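Local atomic coordinates of glutathione S-transferase (Bombyx mori, PDB entry 4E8H), a protein that probably joins glutathione to electrophilic compounds, as a homodimeric glutathione transferase of the delta/epsilon type with a thioredoxin-like N-terminal domain. Residues A186-F189 against E190-K194; N157-V160 against A161-T164; T164-V167 against T168-I172; E131-D134 against K135-A139. All blocks are in the same frame, centred on the assembly; numbering follows the deposited sequence.

Contact 1 (A186-F189 against E190-K194)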
loop_
_atom_site.group_PDB
_atom_site.type_symbol
_atom_site.label_atom_id
_atom_site.label_comp_id
_atom_site.label_asym_id
_atom_site.label_seq_id
_atom_site.Cartn_x
_atom_site.Cartn_y
_atom_site.Cartn_z
ATOM N N ALA B 186 -8.832 21.883 -2.495
ATOM C CA ALA B 186 -9.238 22.712 -3.632
ATOM C C ALA B 186 -8.053 23.385 -4.325
ATOM O O ALA B 186 -7.930 23.317 -5.549
ATOM C CB ALA B 186 -10.271 23.752 -3.199
ATOM N N LYS B 187 -7.183 24.019 -3.538
ATOM C CA LYS B 187 -6.013 24.724 -4.068
ATOM C C LYS B 187 -4.973 23.749 -4.613
ATOM O O LYS B 187 -4.385 23.987 -5.670
ATOM C CB LYS B 187 -5.381 25.619 -2.995
ATOM C CG LYS B 187 -6.254 26.784 -2.549
ATOM C CD LYS B 187 -5.701 27.433 -1.288
ATOM C CE LYS B 187 -6.757 28.285 -0.598
ATOM N NZ LYS B 187 -6.290 28.792 0.724
ATOM N N TRP B 188 -4.754 22.657 -3.882
ATOM C CA TRP B 188 -3.845 21.596 -4.306
ATOM C C TRP B 188 -4.287 20.973 -5.626
ATOM O O TRP B 188 -3.451 20.656 -6.472
ATOM C CB TRP B 188 -3.735 20.516 -3.225
ATOM C CG TRP B 188 -3.141 19.218 -3.707
ATOM C CD1 TRP B 188 -1.820 18.878 -3.725
ATOM C CD2 TRP B 188 -3.852 18.090 -4.237
ATOM N NE1 TRP B 188 -1.661 17.611 -4.231
ATOM C CE2 TRP B 188 -2.892 17.103 -4.554
ATOM C CE3 TRP B 188 -5.207 17.816 -4.473
ATOM C CZ2 TRP B 188 -3.241 15.863 -5.098
ATOM C CZ3 TRP B 188 -5.555 16.582 -5.018
ATOM C CH2 TRP B 188 -4.573 15.621 -5.321
ATOM N N PHE B 189 -5.595 20.792 -5.793
ATOM C CA PHE B 189 -6.139 20.170 -7.001
ATOM C C PHE B 189 -5.910 21.051 -8.232
ATOM O O PHE B 189 -5.522 20.550 -9.291
ATOM C CB PHE B 189 -7.623 19.814 -6.804
ATOM C CG PHE B 189 -8.268 19.125 -7.986
ATOM C CD1 PHE B 189 -7.696 17.994 -8.570
ATOM C CD2 PHE B 189 -9.481 19.591 -8.487
ATOM C CE1 PHE B 189 -8.312 17.358 -9.655
ATOM C CE2 PHE B 189 -10.106 18.963 -9.567
ATOM C CZ PHE B 189 -9.520 17.846 -10.153
ATOM N N GLU B 190 -6.127 22.357 -8.084
ATOM C CA GLU B 190 -5.881 23.304 -9.175
ATOM C C GLU B 190 -4.395 23.350 -9.515
ATOM O O GLU B 190 -4.019 23.385 -10.687
ATOM C CB GLU B 190 -6.401 24.704 -8.825
ATOM C CG GLU B 190 -7.919 24.790 -8.621
ATOM C CD GLU B 190 -8.721 24.302 -9.822
ATOM O OE1 GLU B 190 -8.393 24.691 -10.964
ATOM O OE2 GLU B 190 -9.689 23.534 -9.619
ATOM N N ARG B 191 -3.561 23.321 -8.476
ATOM C CA ARG B 191 -2.107 23.311 -8.607
ATOM C C ARG B 191 -1.593 22.084 -9.371
ATOM O O ARG B 191 -0.768 22.214 -10.275
ATOM C CB ARG B 191 -1.475 23.370 -7.212
ATOM C CG ARG B 191 0.027 23.617 -7.182
ATOM C CD ARG B 191 0.544 23.734 -5.747
ATOM N NE ARG B 191 -0.102 24.820 -5.006
ATOM C CZ ARG B 191 -0.885 24.658 -3.941
ATOM N NH1 ARG B 191 -1.130 23.446 -3.455
ATOM N NH2 ARG B 191 -1.420 25.717 -3.350
ATOM N N THR B 192 -2.090 20.903 -9.002
ATOM C CA THR B 192 -1.605 19.632 -9.547
ATOM C C THR B 192 -2.079 19.409 -10.988
ATOM O O THR B 192 -1.321 18.901 -11.820
ATOM C CB THR B 192 -1.983 18.447 -8.622
ATOM O OG1 THR B 192 -1.500 18.707 -7.297
ATOM C CG2 THR B 192 -1.390 17.130 -9.120
ATOM N N LYS B 193 -3.321 19.801 -11.274
ATOM C CA LYS B 193 -3.831 19.828 -12.647
ATOM C C LYS B 193 -2.906 20.635 -13.559
ATOM O O LYS B 193 -2.493 20.146 -14.612
ATOM C CB LYS B 193 -5.251 20.400 -12.702
ATOM C CG LYS B 193 -6.341 19.419 -12.288
ATOM C CD LYS B 193 -7.736 19.957 -12.594
ATOM C CE LYS B 193 -8.159 21.031 -11.595
ATOM N NZ LYS B 193 -9.517 21.572 -11.894
ATOM N N LYS B 194 -2.572 21.855 -13.138
ATOM C CA LYS B 194 -1.668 22.727 -13.895
ATOM C C LYS B 194 -0.304 22.078 -14.124
ATOM O O LYS B 194 0.277 22.206 -15.206
ATOM C CB LYS B 194 -1.502 24.083 -13.202
ATOM C CG LYS B 194 -2.727 24.982 -13.288
ATOM C CD LYS B 194 -2.461 26.342 -12.658
ATOM C CE LYS B 194 -3.665 27.267 -12.789
ATOM N NZ LYS B 194 -4.789 26.879 -11.887
HETATM O O HOH W 1 -10.325 23.030 -7.002
#

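Contact 2 (N157-V160 against A161-T164)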
loop_
_atom_site.group_PDB
_atom_site.type_symbol
_atom_site.label_atom_id
_atom_site.label_comp_id
_atom_site.label_asym_id
_atom_site.label_seq_id
_atom_site.Cartn_x
_atom_site.Cartn_y
_atom_site.Cartn_z
ATOM N N ASN B 157 7.533 19.675 -3.418
ATOM C CA ASN B 157 7.505 19.269 -4.820
ATOM C C ASN B 157 6.486 18.165 -5.086
ATOM O O ASN B 157 6.190 17.364 -4.197
ATOM C CB ASN B 157 8.902 18.825 -5.260
ATOM C CG ASN B 157 9.961 19.886 -5.004
ATOM O OD1 ASN B 157 9.890 20.994 -5.538
ATOM N ND2 ASN B 157 10.951 19.548 -4.184
ATOM N N MET B 158 5.951 18.131 -6.306
ATOM C CA MET B 158 5.025 17.074 -6.722
ATOM C C MET B 158 5.735 15.718 -6.751
ATOM O O MET B 158 6.893 15.625 -7.171
ATOM C CB MET B 158 4.414 17.392 -8.093
ATOM C CG MET B 158 3.239 16.494 -8.486
ATOM S SD MET B 158 2.613 16.771 -10.158
ATOM C CE MET B 158 3.908 16.024 -11.149
ATOM N N THR B 159 5.045 14.679 -6.285
ATOM C CA THR B 159 5.591 13.320 -6.259
ATOM C C THR B 159 4.596 12.321 -6.855
ATOM O O THR B 159 3.483 12.700 -7.233
ATOM C CB THR B 159 5.986 12.882 -4.820
ATOM O OG1 THR B 159 4.831 12.889 -3.972
ATOM C CG2 THR B 159 7.054 13.806 -4.239
ATOM N N VAL B 160 4.998 11.053 -6.943
ATOM C CA VAL B 160 4.095 9.986 -7.395
ATOM C C VAL B 160 2.839 9.904 -6.522
ATOM O O VAL B 160 1.774 9.501 -6.997
ATOM C CB VAL B 160 4.792 8.597 -7.472
ATOM C CG1 VAL B 160 5.820 8.572 -8.596
ATOM C CG2 VAL B 160 5.435 8.216 -6.133
ATOM N N ALA B 161 2.973 10.301 -5.256
ATOM C CA ALA B 161 1.850 10.330 -4.324
ATOM C C ALA B 161 0.744 11.290 -4.777
ATOM O O ALA B 161 -0.433 10.934 -4.725
ATOM C CB ALA B 161 2.325 10.662 -2.918
ATOM N N ASP B 162 1.123 12.488 -5.230
ATOM C CA ASP B 162 0.163 13.447 -5.803
ATOM C C ASP B 162 -0.534 12.890 -7.039
ATOM O O ASP B 162 -1.734 13.094 -7.222
ATOM C CB ASP B 162 0.850 14.758 -6.188
ATOM C CG ASP B 162 1.498 15.445 -5.012
ATOM O OD1 ASP B 162 0.782 16.112 -4.237
ATOM O OD2 ASP B 162 2.731 15.322 -4.868
ATOM N N ILE B 163 0.227 12.196 -7.882
ATOM C CA ILE B 163 -0.288 11.667 -9.145
ATOM C C ILE B 163 -1.375 10.601 -8.930
ATOM O O ILE B 163 -2.417 10.647 -9.587
ATOM C CB ILE B 163 0.858 11.164 -10.081
ATOM C CG1 ILE B 163 1.832 12.312 -10.399
ATOM C CG2 ILE B 163 0.288 10.555 -11.370
ATOM C CD1 ILE B 163 3.022 11.926 -11.287
ATOM N N THR B 164 -1.155 9.661 -8.010
ATOM C CA THR B 164 -2.161 8.618 -7.754
ATOM C C THR B 164 -3.384 9.130 -6.979
ATOM O O THR B 164 -4.517 8.734 -7.268
ATOM C CB THR B 164 -1.564 7.336 -7.099
ATOM O OG1 THR B 164 -2.614 6.394 -6.839
ATOM C CG2 THR B 164 -0.831 7.657 -5.800
HETATM O O HOH W 2 4.325 15.478 -2.835
#

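Contact 3 (T164-V167 against T168-I172)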
loop_
_atom_site.group_PDB
_atom_site.type_symbol
_atom_site.label_atom_id
_atom_site.label_comp_id
_atom_site.label_asym_id
_atom_site.label_seq_id
_atom_site.Cartn_x
_atom_site.Cartn_y
_atom_site.Cartn_z
ATOM N N THR B 164 -1.155 9.661 -8.010
ATOM C CA THR B 164 -2.161 8.618 -7.754
ATOM C C THR B 164 -3.384 9.130 -6.979
ATOM O O THR B 164 -4.517 8.734 -7.268
ATOM C CB THR B 164 -1.564 7.336 -7.099
ATOM O OG1 THR B 164 -2.614 6.394 -6.839
ATOM C CG2 THR B 164 -0.831 7.657 -5.800
ATOM N N ILE B 165 -3.144 10.017 -6.014
ATOM C CA ILE B 165 -4.217 10.634 -5.234
ATOM C C ILE B 165 -5.123 11.501 -6.126
ATOM O O ILE B 165 -6.349 11.466 -5.984
ATOM C CB ILE B 165 -3.655 11.417 -4.005
ATOM C CG1 ILE B 165 -3.151 10.427 -2.942
ATOM C CG2 ILE B 165 -4.711 12.353 -3.411
ATOM C CD1 ILE B 165 -2.279 11.040 -1.847
ATOM N N VAL B 166 -4.520 12.243 -7.058
ATOM C CA VAL B 166 -5.277 13.138 -7.948
ATOM C C VAL B 166 -6.289 12.401 -8.843
ATOM O O VAL B 166 -7.310 12.977 -9.222
ATOM C CB VAL B 166 -4.351 14.092 -8.776
ATOM C CG1 VAL B 166 -3.906 13.459 -10.091
ATOM C CG2 VAL B 166 -5.041 15.428 -9.034
ATOM N N VAL B 167 -6.011 11.135 -9.161
ATOM C CA VAL B 167 -6.948 10.313 -9.930
ATOM C C VAL B 167 -8.296 10.216 -9.202
ATOM O O VAL B 167 -9.354 10.379 -9.816
ATOM C CB VAL B 167 -6.378 8.896 -10.224
ATOM C CG1 VAL B 167 -7.435 8.009 -10.872
ATOM C CG2 VAL B 167 -5.150 8.987 -11.124
ATOM N N THR B 168 -8.236 9.974 -7.894
ATOM C CA THR B 168 -9.424 9.850 -7.053
ATOM C C THR B 168 -10.194 11.164 -6.957
ATOM O O THR B 168 -11.428 11.179 -7.008
ATOM C CB THR B 168 -9.041 9.327 -5.648
ATOM O OG1 THR B 168 -8.611 7.967 -5.760
ATOM C CG2 THR B 168 -10.221 9.392 -4.680
ATOM N N ILE B 169 -9.456 12.260 -6.824
ATOM C CA ILE B 169 -10.055 13.586 -6.742
ATOM C C ILE B 169 -10.673 13.959 -8.091
ATOM O O ILE B 169 -11.756 14.552 -8.133
ATOM C CB ILE B 169 -9.037 14.646 -6.231
ATOM C CG1 ILE B 169 -8.457 14.229 -4.865
ATOM C CG2 ILE B 169 -9.669 16.035 -6.148
ATOM C CD1 ILE B 169 -9.496 13.935 -3.768
ATOM N N THR B 170 -10.005 13.584 -9.182
ATOM C CA THR B 170 -10.568 13.754 -10.523
ATOM C C THR B 170 -11.884 12.979 -10.670
ATOM O O THR B 170 -12.863 13.520 -11.191
ATOM C CB THR B 170 -9.569 13.341 -11.633
ATOM O OG1 THR B 170 -8.374 14.126 -11.520
ATOM C CG2 THR B 170 -10.169 13.559 -13.025
ATOM N N ASN B 171 -11.911 11.732 -10.199
ATOM C CA ASN B 171 -13.125 10.919 -10.286
ATOM C C ASN B 171 -14.312 11.521 -9.536
ATOM O O ASN B 171 -15.395 11.659 -10.104
ATOM C CB ASN B 171 -12.872 9.484 -9.819
ATOM C CG ASN B 171 -12.108 8.661 -10.839
ATOM O OD1 ASN B 171 -12.230 8.866 -12.048
ATOM N ND2 ASN B 171 -11.315 7.718 -10.353
ATOM N N ILE B 172 -14.101 11.892 -8.274
ATOM C CA ILE B 172 -15.186 12.447 -7.457
ATOM C C ILE B 172 -15.691 13.789 -8.000
ATOM O O ILE B 172 -16.884 14.089 -7.909
ATOM C CB ILE B 172 -14.849 12.494 -5.935
ATOM C CG1 ILE B 172 -13.745 13.516 -5.622
ATOM C CG2 ILE B 172 -14.490 11.090 -5.424
ATOM C CD1 ILE B 172 -13.575 13.821 -4.133
HETATM O O HOH W 3 -6.174 7.312 -5.702
#

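Contact 4 (E131-D134 against K135-A139)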
loop_
_atom_site.group_PDB
_atom_site.type_symbol
_atom_site.label_atom_id
_atom_site.label_comp_id
_atom_site.label_asym_id
_atom_site.label_seq_id
_atom_site.Cartn_x
_atom_site.Cartn_y
_atom_site.Cartn_z
ATOM N N GLU B 131 -23.412 6.088 5.263
ATOM C CA GLU B 131 -22.469 5.453 6.179
ATOM C C GLU B 131 -21.100 5.298 5.517
ATOM O O GLU B 131 -20.069 5.620 6.113
ATOM C CB GLU B 131 -23.001 4.088 6.624
ATOM C CG GLU B 131 -22.261 3.469 7.802
ATOM C CD GLU B 131 -22.587 4.136 9.130
ATOM O OE1 GLU B 131 -23.637 4.807 9.237
ATOM O OE2 GLU B 131 -21.788 3.978 10.077
ATOM N N LYS B 132 -21.110 4.807 4.278
ATOM C CA LYS B 132 -19.893 4.622 3.493
ATOM C C LYS B 132 -19.315 5.969 3.068
ATOM O O LYS B 132 -18.093 6.138 3.023
ATOM C CB LYS B 132 -20.169 3.742 2.271
ATOM C CG LYS B 132 -20.569 2.312 2.612
ATOM C CD LYS B 132 -21.166 1.602 1.408
ATOM C CE LYS B 132 -21.701 0.225 1.774
ATOM N NZ LYS B 132 -20.614 -0.753 2.057
ATOM N N ALA B 133 -20.197 6.919 2.765
ATOM C CA ALA B 133 -19.790 8.289 2.467
ATOM C C ALA B 133 -19.065 8.918 3.654
ATOM O O ALA B 133 -18.016 9.536 3.478
ATOM C CB ALA B 133 -20.987 9.126 2.069
ATOM N N ASP B 134 -19.615 8.740 4.856
ATOM C CA ASP B 134 -19.000 9.264 6.081
ATOM C C ASP B 134 -17.539 8.839 6.221
ATOM O O ASP B 134 -16.683 9.659 6.560
ATOM C CB ASP B 134 -19.789 8.836 7.322
ATOM C CG ASP B 134 -21.096 9.594 7.483
ATOM O OD1 ASP B 134 -21.347 10.550 6.720
ATOM O OD2 ASP B 134 -21.881 9.220 8.380
ATOM N N LYS B 135 -17.264 7.561 5.955
ATOM C CA LYS B 135 -15.898 7.030 5.982
ATOM C C LYS B 135 -15.000 7.713 4.958
ATOM O O LYS B 135 -13.868 8.083 5.276
ATOM C CB LYS B 135 -15.886 5.513 5.753
ATOM C CG LYS B 135 -16.658 4.699 6.790
ATOM C CD LYS B 135 -16.189 4.960 8.223
ATOM C CE LYS B 135 -14.962 4.135 8.585
ATOM N NZ LYS B 135 -14.838 3.998 10.087
ATOM N N PHE B 136 -15.504 7.874 3.736
ATOM C CA PHE B 136 -14.754 8.551 2.682
ATOM C C PHE B 136 -14.489 10.015 3.029
ATOM O O PHE B 136 -13.367 10.501 2.872
ATOM C CB PHE B 136 -15.463 8.440 1.327
ATOM C CG PHE B 136 -14.694 9.064 0.194
ATOM C CD1 PHE B 136 -13.482 8.517 -0.221
ATOM C CD2 PHE B 136 -15.171 10.203 -0.449
ATOM C CE1 PHE B 136 -12.757 9.093 -1.263
ATOM C CE2 PHE B 136 -14.455 10.785 -1.496
ATOM C CZ PHE B 136 -13.245 10.228 -1.902
ATOM N N ASP B 137 -15.527 10.702 3.507
ATOM C CA ASP B 137 -15.442 12.105 3.923
ATOM C C ASP B 137 -14.398 12.319 5.020
ATOM O O ASP B 137 -13.698 13.335 5.028
ATOM C CB ASP B 137 -16.807 12.603 4.417
ATOM C CG ASP B 137 -17.897 12.514 3.356
ATOM O OD1 ASP B 137 -17.579 12.466 2.149
ATOM O OD2 ASP B 137 -19.086 12.494 3.740
ATOM N N GLU B 138 -14.313 11.359 5.943
ATOM C CA GLU B 138 -13.317 11.372 7.015
ATOM C C GLU B 138 -11.900 11.364 6.440
ATOM O O GLU B 138 -11.023 12.078 6.930
ATOM C CB GLU B 138 -13.523 10.173 7.954
ATOM C CG GLU B 138 -12.623 10.174 9.197
ATOM C CD GLU B 138 -12.702 8.884 10.008
ATOM O OE1 GLU B 138 -12.854 7.795 9.411
ATOM O OE2 GLU B 138 -12.594 8.962 11.249
ATOM N N ALA B 139 -11.695 10.557 5.398
ATOM C CA ALA B 139 -10.407 10.468 4.708
ATOM C C ALA B 139 -10.065 11.748 3.944
ATOM O O ALA B 139 -8.895 12.133 3.871
ATOM C CB ALA B 139 -10.389 9.265 3.773
#

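Contact 1 (A186-F189 against E190-K194)
Phe-189 and Lys-193 make the main apolar contact, one turn apart on helix 183-196. The aliphatic chain of Lys-193 crosses the ring obliquely. Its CE lies over one face, 3.7 Å from the centroid of the Phe-189 ring and 18° off the normal, a CH-pi contact. A bend at chi3 (-76°) lays the lysine chain across the ring in this way.

The charged contact follows from that path. Lys-193 NZ reaches the carboxylate of Glu-190 in a salt bridge, 3.0 Å from OE2 and above the carboxylate plane. A water donates to the same OE2 and to Ala-186 O, and it sits at the edge of the Phe-189 ring. Arg-191 folds its guanidinium back so that Lys-187 O lies 3.9 Å from its plane, over its centre. NH1 of Arg-191 makes a weak bond to Pro-151 O.

Among the hydrogen bonds, Trp-188 O is gripped twice. Thr-192 N and Thr-192 OG1 both donate to Trp-188 O, each at 2.9 Å and from opposite faces of the carbonyl plane. Thr-192 OG1 also rests 3.3 Å above one face of the Trp-188 indole. The indole NE1 itself bonds to Asp-162 OD1. Lys-193 N to Phe-189 O (3.1 Å) is an ordinary helical bond.

Trp-188 and Phe-189 pack on Val-166 and Ile-169 of helix 160-174, while Lys-187 and Glu-190 lie at the surface. This is an amphipathic helix of the all-helical C-terminal domain of glutathione transferases.

Contact 2 (N157-V160 against A161-T164)
Thr-159 and Asp-162 form a capping box at the start of helix 160-174, with Thr-159 as the N-cap. Thr-159 N donates to Asp-162 OD2 at 2.8 Å, with an angle of 162° at the hydrogen. OD2 uses its anti lone pair. In return Thr-159 OG1 accepts a weak bond from Ala-161 N at 3.4 Å. The chi1 of 61° sets this hydroxyl between the backbone N and the carbonyl carbon, on the side of the first helical turn.

A water ties the cap together. It accepts from Thr-159 OG1 at 2.9 Å, and donates to Asp-162 OD2 at 2.6 Å and to Asn-157 O at 3.0 Å. The other carboxylate oxygen, OD1, accepts from Val-153 N and Trp-188 NE1.

Met-158 CG lies across Asp-162 CB at 3.7 Å. Met-158 CE meets Ile-163 CD1 at 4.2 Å, the two chains crossing at about a right angle. This pair brackets the capping box as a hydrophobic staple, a combination known from the glutathione transferase fold.

Replacing Asp-162 by an alanine would probably leave Thr-159 N, Val-153 N and Trp-188 NE1 without their carboxylate acceptors and let the cap fray. The carboxylate thus accepts from three N-H groups, of which those of Thr-159 and Trp-188 belong to buried residues, and its charge would probably suit the positive end of the helix dipole.

Contact 3 (T164-V167 against T168-I172)
Val-166 and Thr-170 meet through the carbonyl of the former. Thr-170 N donates to Val-166 O at 2.8 Å with an angle of 159°. The hydroxyl OG1 of Thr-170 is also 2.8 Å from Val-166 O, because chi1 (-59°) turns it back along the helix. Asp-205 OD2 competes for its proton, and Tyr-201 OH is bonded to the same oxygen.

Val-167 and Asn-171 lie side by side and point the same way. Val-167 CG1 touches Asn-171 ND2 at 3.9 Å, and Asn-171 N donates to Val-167 O at 2.9 Å. On another side, Ile-165 CG2 meets Ile-169 CG1 at 4.4 Å, a light apolar contact. Ile-165 O receives two weak bonds, from Thr-168 N and Ile-169 N. A water bridges the two segments, donating to Thr-164 O at 2.7 Å and accepting from Thr-168 OG1.

All this belongs to helix 160-174, which runs through the core of the helical C-terminal domain. Its neighbours fix the polar ends. Thr-164 OG1 bonds to Asp-106 of helix 93-124, close to the glutathione-binding Arg-72. Asn-171 OD1 accepts from Arg-19 NH2 on helix 16-27, which probably helps hold the amide beside Val-167. Val-167 packs on Pro-16, Arg-19 and Met-23 of that same N-terminal helix.

Contact 4 (E131-D134 against K135-A139)
Asp-137 folds its carboxylate back over the carbonyl of Ala-133, and this is the tight part of the contact. Asp-137 CG is 3.0 Å from Ala-133 O, and the two carboxylate oxygens OD1 and OD2 are each 3.2 Å from it. The carbonyl oxygen therefore faces the flat of the group. It and the carboxylate oxygens are all acceptors, so no hydrogen bond joins Ala-133 O to the carboxylate. The chi1 of -60° brings the carboxylate here. Beneath it Asp-137 N donates to Ala-133 O at 2.7 Å in a nearly straight bond of 171°. OD1 accepts from Tyr-177 OH, which probably helps hold the group in place. With an alanine in place of Asp-137, Tyr-177 OH is likely to lose this acceptor and Ala-133 O its cover.

The contact spans two turns of helix 130-146 in the C-terminal helical domain. Its buried side carries Ala-133 and Phe-136, which pack on Leu-117, Leu-110 and Tyr-114 of helix 93-124.

The solvent side is looser. Lys-135 bends at chi2 and chi3, and its CG lies 3.6 Å from Glu-131 O. Lys-135 NZ stays 7.0 Å from Glu-131 OE2. Asp-134 OD1 is 4.2 Å from Asp-137 OD2, like charges that probably disfavour each other. Asp-134 OD1 also bonds to Gln-130. Glu-138 reaches away to a salt bridge with Arg-113 of helix 93-124.

How the contacts relate
All four contacts lie in the C-terminal helical domain. In chain order they run contact 4, contact 2, contact 3, contact 1. Contacts 2 and 3 share helix 160-174 and meet at Thr-164, with centres 11 Å apart. Contact 1, on helix 183-196, is 12 Å from contact 2 and 11 Å from contact 3 between centres. It touches both, so the cap and the middle of helix 160-174 are braced by the next helix. Contact 4, on helix 130-146, reaches contact 3 through Phe-136, against Ile-172 and Thr-168. Its centre is 16 Å from that of contact 3. Helix 160-174 thus links the outer helices to the glutathione side.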